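Local coordinates for short chain dehydrogenase (A0QTM2 homolog) (Mycobacterium thermoresistibile, PDB 3SC4), which probably catalyses the NAD(P)-dependent oxidation or reduction of a hydroxyl or carbonyl substrate whose identity is not established, at residues B[9-14]-B[33-38]; B[95-100]-B[145-150]; B[172-177]-B[191-196]. All coordinates share one frame; numbering follows the deposited sequence.

Overall arrangement
All three contacts belong to one Rossmann-type fold and reach its parallel sheet. Interaction 1 pairs strands 11-15 and 35-40. Interaction 2 pairs strands 96-99 and 146-149. Strands 11-15 and 96-99 are neighbours, so these two contacts touch and form one run of strands. Interaction 3 packs helix 164-183 on strand 190-195, which in turn flanks strand 146-149. All three are buried. Interaction 1 reaches the surface at G9, while interaction 2 lies deeper, nearer the centre of the chain. The chemistry follows the geometry. The strand pairs rest on regular backbone hydrogen bonds, each with one Asn-Thr bond added. The helix-strand contact is mostly methyl packing with one Ser hydroxyl bond.

Interaction 1: residues B[9-14]-B[33-38]; sequences GKTMFI and GANVAL
M12 O is the best-held polar atom here, with one hydrogen bond from A37 N and one CA-H...O contact from V36. A37 N-H comes in almost along the C=O axis at 2.8 Å from M12 O, with a C=O...N angle of 172°. The V36 contact is the weaker of the two. The two segments are the first two strands of a Rossmann fold, joined by helix 20-30 in a beta-alpha-beta unit. The strands run parallel, and the backbone bonds alternate between them. N35 N donates to K10 O at 2.8 Å. M12 N donates to N35 O, also at 2.8 Å, but from above the carbonyl plane. I14 N reaches A37 O at 2.9 Å. Near the start of the pair, G9 N makes only a weak bond to G33 O.

T11, F13, N35 and A37 share one face, against helix 77-91. N35 ND2 donates to T11 OG1 at 3.2 Å. The hydroxyl lies close to the amide plane, and the two side chains cross obliquely. T11 OG1 is anti to its own carbonyl carbon (chi1 -66°), and N35 CG takes the same position. F13 meets A37 obliquely through the ring atom CD1.

The other face carries M12, I14, V36 and L38. Helices 20-30 and 53-63 pack there. I14 CG2 touches both V36 CG1 and L38 CB. M12 lies alongside V36, and its chain bends at chi3 (80°), which brings CE to 4.0 Å from V36 CG1 and 4.0 Å from V36 CG2.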
loop_
_atom_site.group_PDB
_atom_site.type_symbol
_atom_site.label_atom_id
_atom_site.label_comp_id
_atom_site.label_asym_id
_atom_site.label_seq_id
_atom_site.Cartn_x
_atom_site.Cartn_y
_atom_site.Cartn_z
ATOM N N GLY B 9 33.543 -6.334 -7.704
ATOM C CA GLY B 9 33.042 -7.434 -8.535
ATOM C C GLY B 9 31.567 -7.774 -8.361
ATOM O O GLY B 9 31.075 -8.755 -8.931
ATOM N N LYS B 10 30.853 -6.968 -7.584
ATOM C CA LYS B 10 29.459 -7.227 -7.335
ATOM C C LYS B 10 28.611 -6.463 -8.354
ATOM O O LYS B 10 29.079 -5.487 -8.957
ATOM C CB LYS B 10 29.122 -6.872 -5.888
ATOM C CG LYS B 10 29.966 -7.689 -4.887
ATOM C CD LYS B 10 29.137 -8.374 -3.776
ATOM C CE LYS B 10 29.957 -9.405 -2.971
ATOM N NZ LYS B 10 30.446 -10.561 -3.821
ATOM N N THR B 11 27.386 -6.938 -8.574
ATOM C CA THR B 11 26.500 -6.362 -9.565
ATOM C C THR B 11 25.258 -5.763 -8.929
ATOM O O THR B 11 24.567 -6.443 -8.192
ATOM C CB THR B 11 26.081 -7.424 -10.567
ATOM O OG1 THR B 11 27.235 -7.832 -11.308
ATOM C CG2 THR B 11 25.048 -6.876 -11.539
ATOM N N MET B 12 24.976 -4.496 -9.234
ATOM C CA MET B 12 23.749 -3.816 -8.797
ATOM C C MET B 12 22.750 -3.549 -9.919
ATOM O O MET B 12 23.126 -3.099 -10.998
ATOM C CB MET B 12 24.083 -2.474 -8.162
ATOM C CG MET B 12 22.853 -1.652 -7.766
ATOM S SD MET B 12 23.236 -0.428 -6.502
ATOM C CE MET B 12 23.970 0.864 -7.458
ATOM N N PHE B 13 21.474 -3.810 -9.640
ATOM C CA PHE B 13 20.367 -3.373 -10.481
ATOM C C PHE B 13 19.623 -2.241 -9.771
ATOM O O PHE B 13 19.107 -2.433 -8.678
ATOM C CB PHE B 13 19.402 -4.519 -10.748
ATOM C CG PHE B 13 18.359 -4.192 -11.796
ATOM C CD1 PHE B 13 18.608 -4.426 -13.151
ATOM C CD2 PHE B 13 17.140 -3.640 -11.433
ATOM C CE1 PHE B 13 17.659 -4.128 -14.107
ATOM C CE2 PHE B 13 16.191 -3.325 -12.387
ATOM C CZ PHE B 13 16.447 -3.586 -13.735
ATOM N N ILE B 14 19.547 -1.076 -10.388
ATOM C CA ILE B 14 18.918 0.063 -9.744
ATOM C C ILE B 14 17.872 0.700 -10.658
ATOM O O ILE B 14 18.132 0.949 -11.835
ATOM C CB ILE B 14 19.969 1.096 -9.234
ATOM C CG1 ILE B 14 19.284 2.223 -8.462
ATOM C CG2 ILE B 14 20.816 1.645 -10.358
ATOM C CD1 ILE B 14 20.260 3.193 -7.808
ATOM N N GLY B 33 34.507 -0.649 -7.774
ATOM C CA GLY B 33 34.717 -1.518 -8.945
ATOM C C GLY B 33 33.567 -2.479 -9.202
ATOM O O GLY B 33 33.776 -3.622 -9.637
ATOM N N ALA B 34 32.347 -2.006 -8.928
ATOM C CA ALA B 34 31.133 -2.808 -9.069
ATOM C C ALA B 34 30.538 -2.589 -10.450
ATOM O O ALA B 34 30.857 -1.610 -11.120
ATOM C CB ALA B 34 30.106 -2.414 -7.992
ATOM N N ASN B 35 29.681 -3.517 -10.860
ATOM C CA ASN B 35 28.829 -3.327 -12.031
ATOM C C ASN B 35 27.476 -2.737 -11.590
ATOM O O ASN B 35 26.970 -3.068 -10.516
ATOM C CB ASN B 35 28.630 -4.646 -12.770
ATOM C CG ASN B 35 29.941 -5.422 -12.949
ATOM O OD1 ASN B 35 30.997 -4.852 -13.249
ATOM N ND2 ASN B 35 29.873 -6.732 -12.729
ATOM N N VAL B 36 26.923 -1.841 -12.408
ATOM C CA VAL B 36 25.649 -1.221 -12.131
ATOM C C VAL B 36 24.802 -1.145 -13.392
ATOM O O VAL B 36 25.160 -0.479 -14.337
ATOM C CB VAL B 36 25.834 0.208 -11.620
ATOM C CG1 VAL B 36 24.461 0.887 -11.431
ATOM C CG2 VAL B 36 26.630 0.216 -10.325
ATOM N N ALA B 37 23.678 -1.842 -13.408
ATOM C CA ALA B 37 22.682 -1.684 -14.466
ATOM C C ALA B 37 21.643 -0.714 -13.948
ATOM O O ALA B 37 21.226 -0.812 -12.794
ATOM C CB ALA B 37 22.032 -3.024 -14.819
ATOM N N LEU B 38 21.262 0.247 -14.783
ATOM C CA LEU B 38 20.308 1.276 -14.391
ATOM C C LEU B 38 19.231 1.321 -15.448
ATOM O O LEU B 38 19.524 1.304 -16.649
ATOM C CB LEU B 38 20.980 2.645 -14.194
ATOM C CG LEU B 38 21.859 3.312 -15.274
ATOM C CD1 LEU B 38 22.156 4.744 -14.891
ATOM C CD2 LEU B 38 23.150 2.606 -15.472
#

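Interaction 2: residues B[95-100]-B[145-150]; sequences DICVNN and PHILTL
The N99 amide is the flat group that joins the two strands. T149 OG1 lies close to its plane, 3.1 Å from N99 ND2, along a nearly straight N-H (165°). T128 and V131 of helix 114-135 also pack on this side chain. The H146 imidazole turns its end away from strand 96-99. It packs beside A190, N192 and L232, and its NE2 bonds to K234 O.

The contact is a parallel strand pair in the middle of the Rossmann sheet. N99 and N100 sit at the place of the Asn pair in the NNAG motif of classical short-chain dehydrogenases. Five backbone bonds join the strands. The shortest runs from L148 N to C97 O at 2.8 Å, nearly along the C=O axis. L148 O takes N99 N at 2.9 Å and also faces the CA-H of V98. L150 N to N99 O closes the series.

N99 and T149 lie side by side because CG of one and OG1 of the other are both anti to their own carbonyl carbons (chi1 -64° and -63°). N99 ND2 also bonds to S132 OG, so this buried nitrogen has two oxygen partners. I147 CG2 touches the same nitrogen from strand 146-149, 3.7 Å from N99 ND2. C97, on this face too, packs on helix 114-135.

I96, V98, H146 and L148 line the other face. I96, H146 and L148 touch helix 222-232, and V98 packs on M12 and I14. At the strand ends L150 crosses V98 and N100 obliquely. L150 O bonds to K170 NZ. The N100 side chain lies about 4 Å from a bound glycerol, which may mark a pocket. L150 CD2 rests 3.3 Å from N100 OD1.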
loop_
_atom_site.group_PDB
_atom_site.type_symbol
_atom_site.label_atom_id
_atom_site.label_comp_id
_atom_site.label_asym_id
_atom_site.label_seq_id
_atom_site.Cartn_x
_atom_site.Cartn_y
_atom_site.Cartn_z
ATOM N N ASP B 95 23.642 -9.071 -7.285
ATOM C CA ASP B 95 23.956 -9.019 -5.872
ATOM C C ASP B 95 23.083 -8.039 -5.122
ATOM O O ASP B 95 22.733 -8.293 -3.974
ATOM C CB ASP B 95 25.415 -8.605 -5.703
ATOM C CG ASP B 95 26.366 -9.687 -6.143
ATOM O OD1 ASP B 95 26.354 -10.748 -5.477
ATOM O OD2 ASP B 95 27.102 -9.486 -7.149
ATOM N N ILE B 96 22.779 -6.911 -5.776
ATOM C CA ILE B 96 22.114 -5.794 -5.166
ATOM C C ILE B 96 20.972 -5.284 -6.070
ATOM O O ILE B 96 21.155 -5.065 -7.267
ATOM C CB ILE B 96 23.109 -4.658 -4.919
ATOM C CG1 ILE B 96 24.264 -5.160 -4.065
ATOM C CG2 ILE B 96 22.404 -3.429 -4.243
ATOM C CD1 ILE B 96 25.426 -4.223 -4.062
ATOM N N CYS B 97 19.785 -5.154 -5.482
ATOM C CA CYS B 97 18.638 -4.566 -6.132
ATOM C C CYS B 97 18.244 -3.333 -5.331
ATOM O O CYS B 97 17.902 -3.451 -4.156
ATOM C CB CYS B 97 17.489 -5.557 -6.127
ATOM S SG CYS B 97 15.960 -4.885 -6.823
ATOM N N VAL B 98 18.347 -2.155 -5.934
ATOM C CA VAL B 98 17.924 -0.933 -5.269
ATOM C C VAL B 98 16.681 -0.401 -5.948
ATOM O O VAL B 98 16.707 -0.090 -7.113
ATOM C CB VAL B 98 18.996 0.152 -5.302
ATOM C CG1 VAL B 98 18.425 1.452 -4.769
ATOM C CG2 VAL B 98 20.211 -0.282 -4.501
ATOM N N ASN B 99 15.593 -0.304 -5.196
ATOM C CA ASN B 99 14.354 0.289 -5.677
ATOM C C ASN B 99 14.324 1.760 -5.318
ATOM O O ASN B 99 13.980 2.132 -4.190
ATOM C CB ASN B 99 13.134 -0.426 -5.081
ATOM C CG ASN B 99 13.051 -1.869 -5.508
ATOM O OD1 ASN B 99 12.914 -2.158 -6.685
ATOM N ND2 ASN B 99 13.140 -2.777 -4.556
ATOM N N ASN B 100 14.716 2.583 -6.290
ATOM C CA ASN B 100 14.788 4.041 -6.114
ATOM C C ASN B 100 13.796 4.832 -6.983
ATOM O O ASN B 100 13.478 5.932 -6.648
ATOM C CB ASN B 100 16.235 4.513 -6.350
ATOM C CG ASN B 100 16.349 6.041 -6.584
ATOM O OD1 ASN B 100 16.059 6.844 -5.684
ATOM N ND2 ASN B 100 16.754 6.431 -7.809
ATOM N N PRO B 145 23.444 -11.201 -0.826
ATOM C CA PRO B 145 22.493 -10.414 -1.628
ATOM C C PRO B 145 21.565 -9.493 -0.831
ATOM O O PRO B 145 21.061 -9.890 0.222
ATOM C CB PRO B 145 21.667 -11.486 -2.343
ATOM C CG PRO B 145 21.797 -12.696 -1.456
ATOM C CD PRO B 145 23.152 -12.639 -0.877
ATOM N N HIS B 146 21.322 -8.295 -1.364
ATOM C CA HIS B 146 20.547 -7.271 -0.684
ATOM C C HIS B 146 19.531 -6.638 -1.594
ATOM O O HIS B 146 19.878 -6.191 -2.682
ATOM C CB HIS B 146 21.467 -6.135 -0.207
ATOM C CG HIS B 146 21.946 -6.306 1.191
ATOM N ND1 HIS B 146 21.298 -5.739 2.266
ATOM C CD2 HIS B 146 22.985 -7.013 1.696
ATOM C CE1 HIS B 146 21.930 -6.073 3.377
ATOM N NE2 HIS B 146 22.956 -6.846 3.060
ATOM N N ILE B 147 18.286 -6.556 -1.136
ATOM C CA ILE B 147 17.345 -5.641 -1.747
ATOM C C ILE B 147 17.221 -4.427 -0.840
ATOM O O ILE B 147 17.050 -4.574 0.352
ATOM C CB ILE B 147 15.983 -6.253 -1.937
ATOM C CG1 ILE B 147 16.113 -7.578 -2.714
ATOM C CG2 ILE B 147 15.107 -5.234 -2.649
ATOM C CD1 ILE B 147 14.796 -8.383 -2.918
ATOM N N LEU B 148 17.296 -3.233 -1.408
ATOM C CA LEU B 148 17.214 -2.005 -0.620
ATOM C C LEU B 148 16.244 -1.069 -1.299
ATOM O O LEU B 148 16.389 -0.775 -2.500
ATOM C CB LEU B 148 18.581 -1.336 -0.529
ATOM C CG LEU B 148 18.682 -0.164 0.440
ATOM C CD1 LEU B 148 18.541 -0.618 1.869
ATOM C CD2 LEU B 148 20.030 0.526 0.250
ATOM N N THR B 149 15.273 -0.587 -0.525
ATOM C CA THR B 149 14.134 0.127 -1.067
ATOM C C THR B 149 14.089 1.467 -0.389
ATOM O O THR B 149 14.236 1.571 0.811
ATOM C CB THR B 149 12.837 -0.704 -0.860
ATOM O OG1 THR B 149 12.951 -1.920 -1.600
ATOM C CG2 THR B 149 11.625 0.024 -1.358
ATOM N N LEU B 150 13.936 2.501 -1.189
ATOM C CA LEU B 150 14.114 3.870 -0.734
ATOM C C LEU B 150 12.750 4.419 -0.344
ATOM O O LEU B 150 12.043 5.053 -1.164
ATOM C CB LEU B 150 14.829 4.692 -1.807
ATOM C CG LEU B 150 16.375 4.613 -1.742
ATOM C CD1 LEU B 150 16.955 3.258 -1.297
ATOM C CD2 LEU B 150 17.043 5.085 -3.012
#

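Interaction 3: residues B[172-177]-B[191-196]; sequences GMTLCA and SNTLWP
T174 and T193 cross at about a right angle, and it is the methyl of T193 that meets the helix. T193 CG2 is anti to its own carbonyl carbon and points at the helix, 3.5 Å from A177 CB. The same methyl lies 3.9 Å from T174 CA. It thus sits against two residues one turn apart on helix 164-183.

S191 also faces the helix, two residues earlier on the strand. Its OG is anti to the backbone N (chi1 -174°), which brings it to the A177 carbonyl. S191 OG donates to A177 O at 2.8 Å, in the carbonyl plane and on a lone pair.

Helix 164-183 is the crossover between the neighbouring parallel strands 146-149 and 190-195, a beta-alpha-beta unit of the Rossmann fold, and here it packs back on the second of them. L175 points away from the strand and packs on Y171 of the second subunit. T174 OG1 bonds to S151 OG and P152 O, which ties the helix to the loop just after strand 146-149.

With T174's hydroxyl turned to those partners, helix and strand meet mainly through methyl groups. Only the Ser-carbonyl bond adds direction to this interface.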
loop_
_atom_site.group_PDB
_atom_site.type_symbol
_atom_site.label_atom_id
_atom_site.label_comp_id
_atom_site.label_asym_id
_atom_site.label_seq_id
_atom_site.Cartn_x
_atom_site.Cartn_y
_atom_site.Cartn_z
ATOM N N GLY B 172 3.413 1.615 0.749
ATOM C CA GLY B 172 3.292 0.417 -0.080
ATOM C C GLY B 172 4.635 -0.161 -0.477
ATOM O O GLY B 172 4.825 -1.372 -0.415
ATOM N N MET B 173 5.583 0.716 -0.850
ATOM C CA MET B 173 6.985 0.320 -1.140
ATOM C C MET B 173 7.609 -0.317 0.076
ATOM O O MET B 173 8.228 -1.361 -0.018
ATOM C CB MET B 173 7.869 1.520 -1.511
ATOM C CG MET B 173 7.885 1.908 -2.905
ATOM S SD MET B 173 8.979 3.313 -3.211
ATOM C CE MET B 173 10.576 2.608 -3.600
ATOM N N THR B 174 7.489 0.336 1.215
ATOM C CA THR B 174 8.051 -0.208 2.454
ATOM C C THR B 174 7.418 -1.562 2.784
ATOM O O THR B 174 8.108 -2.543 3.046
ATOM C CB THR B 174 7.893 0.821 3.590
ATOM O OG1 THR B 174 8.758 1.963 3.324
ATOM C CG2 THR B 174 8.203 0.197 4.976
ATOM N N LEU B 175 6.105 -1.665 2.701
ATOM C CA LEU B 175 5.450 -2.957 2.982
ATOM C C LEU B 175 5.929 -4.075 2.048
ATOM O O LEU B 175 6.101 -5.232 2.461
ATOM C CB LEU B 175 3.934 -2.810 2.915
ATOM C CG LEU B 175 3.309 -2.041 4.078
ATOM C CD1 LEU B 175 1.830 -1.821 3.815
ATOM C CD2 LEU B 175 3.532 -2.817 5.388
ATOM N N CYS B 176 6.160 -3.731 0.787
ATOM C CA CYS B 176 6.713 -4.698 -0.131
ATOM C C CYS B 176 8.072 -5.186 0.389
ATOM O O CYS B 176 8.331 -6.398 0.460
ATOM C CB CYS B 176 6.851 -4.092 -1.501
ATOM S SG CYS B 176 7.336 -5.269 -2.743
ATOM N N ALA B 177 8.911 -4.249 0.798
ATOM C CA ALA B 177 10.250 -4.547 1.208
ATOM C C ALA B 177 10.260 -5.405 2.460
ATOM O O ALA B 177 11.095 -6.320 2.579
ATOM C CB ALA B 177 11.015 -3.268 1.457
ATOM N N SER B 191 16.322 -7.723 2.720
ATOM C CA SER B 191 15.482 -6.652 2.188
ATOM C C SER B 191 15.222 -5.631 3.275
ATOM O O SER B 191 14.612 -5.940 4.302
ATOM C CB SER B 191 14.142 -7.192 1.668
ATOM O OG SER B 191 13.379 -6.168 1.034
ATOM N N ASN B 192 15.669 -4.410 3.037
ATOM C CA ASN B 192 15.550 -3.327 4.011
ATOM C C ASN B 192 15.021 -2.067 3.328
ATOM O O ASN B 192 15.054 -1.949 2.104
ATOM C CB ASN B 192 16.921 -3.015 4.653
ATOM C CG ASN B 192 17.459 -4.165 5.489
ATOM O OD1 ASN B 192 16.946 -4.449 6.574
ATOM N ND2 ASN B 192 18.494 -4.833 4.987
ATOM N N THR B 193 14.548 -1.118 4.116
ATOM C CA THR B 193 14.240 0.198 3.558
ATOM C C THR B 193 15.186 1.226 4.156
ATOM O O THR B 193 15.713 1.034 5.255
ATOM C CB THR B 193 12.792 0.620 3.843
ATOM O OG1 THR B 193 12.638 0.802 5.248
ATOM C CG2 THR B 193 11.791 -0.432 3.356
ATOM N N LEU B 194 15.361 2.338 3.446
ATOM C CA LEU B 194 16.299 3.381 3.867
ATOM C C LEU B 194 15.764 4.725 3.470
ATOM O O LEU B 194 15.403 4.919 2.292
ATOM C CB LEU B 194 17.669 3.144 3.218
ATOM C CG LEU B 194 18.835 4.054 3.595
ATOM C CD1 LEU B 194 19.127 3.910 5.082
ATOM C CD2 LEU B 194 20.117 3.787 2.718
ATOM N N TRP B 195 15.762 5.656 4.429
ATOM C CA TRP B 195 15.098 6.957 4.304
ATOM C C TRP B 195 15.916 8.044 5.037
ATOM O O TRP B 195 16.447 7.793 6.116
ATOM C CB TRP B 195 13.710 6.834 4.934
ATOM C CG TRP B 195 12.729 7.952 4.634
ATOM C CD1 TRP B 195 12.195 8.816 5.527
ATOM C CD2 TRP B 195 12.104 8.235 3.385
ATOM N NE1 TRP B 195 11.313 9.644 4.914
ATOM C CE2 TRP B 195 11.245 9.318 3.590
ATOM C CE3 TRP B 195 12.224 7.701 2.099
ATOM C CZ2 TRP B 195 10.489 9.888 2.558
ATOM C CZ3 TRP B 195 11.476 8.257 1.067
ATOM C CH2 TRP B 195 10.617 9.348 1.306
ATOM N N PRO B 196 16.020 9.252 4.473
ATOM C CA PRO B 196 16.844 10.271 5.089
ATOM C C PRO B 196 16.042 11.134 6.060
ATOM O O PRO B 196 14.851 11.311 5.889
ATOM C CB PRO B 196 17.282 11.097 3.887
ATOM C CG PRO B 196 16.113 11.061 2.987
ATOM C CD PRO B 196 15.420 9.744 3.225
#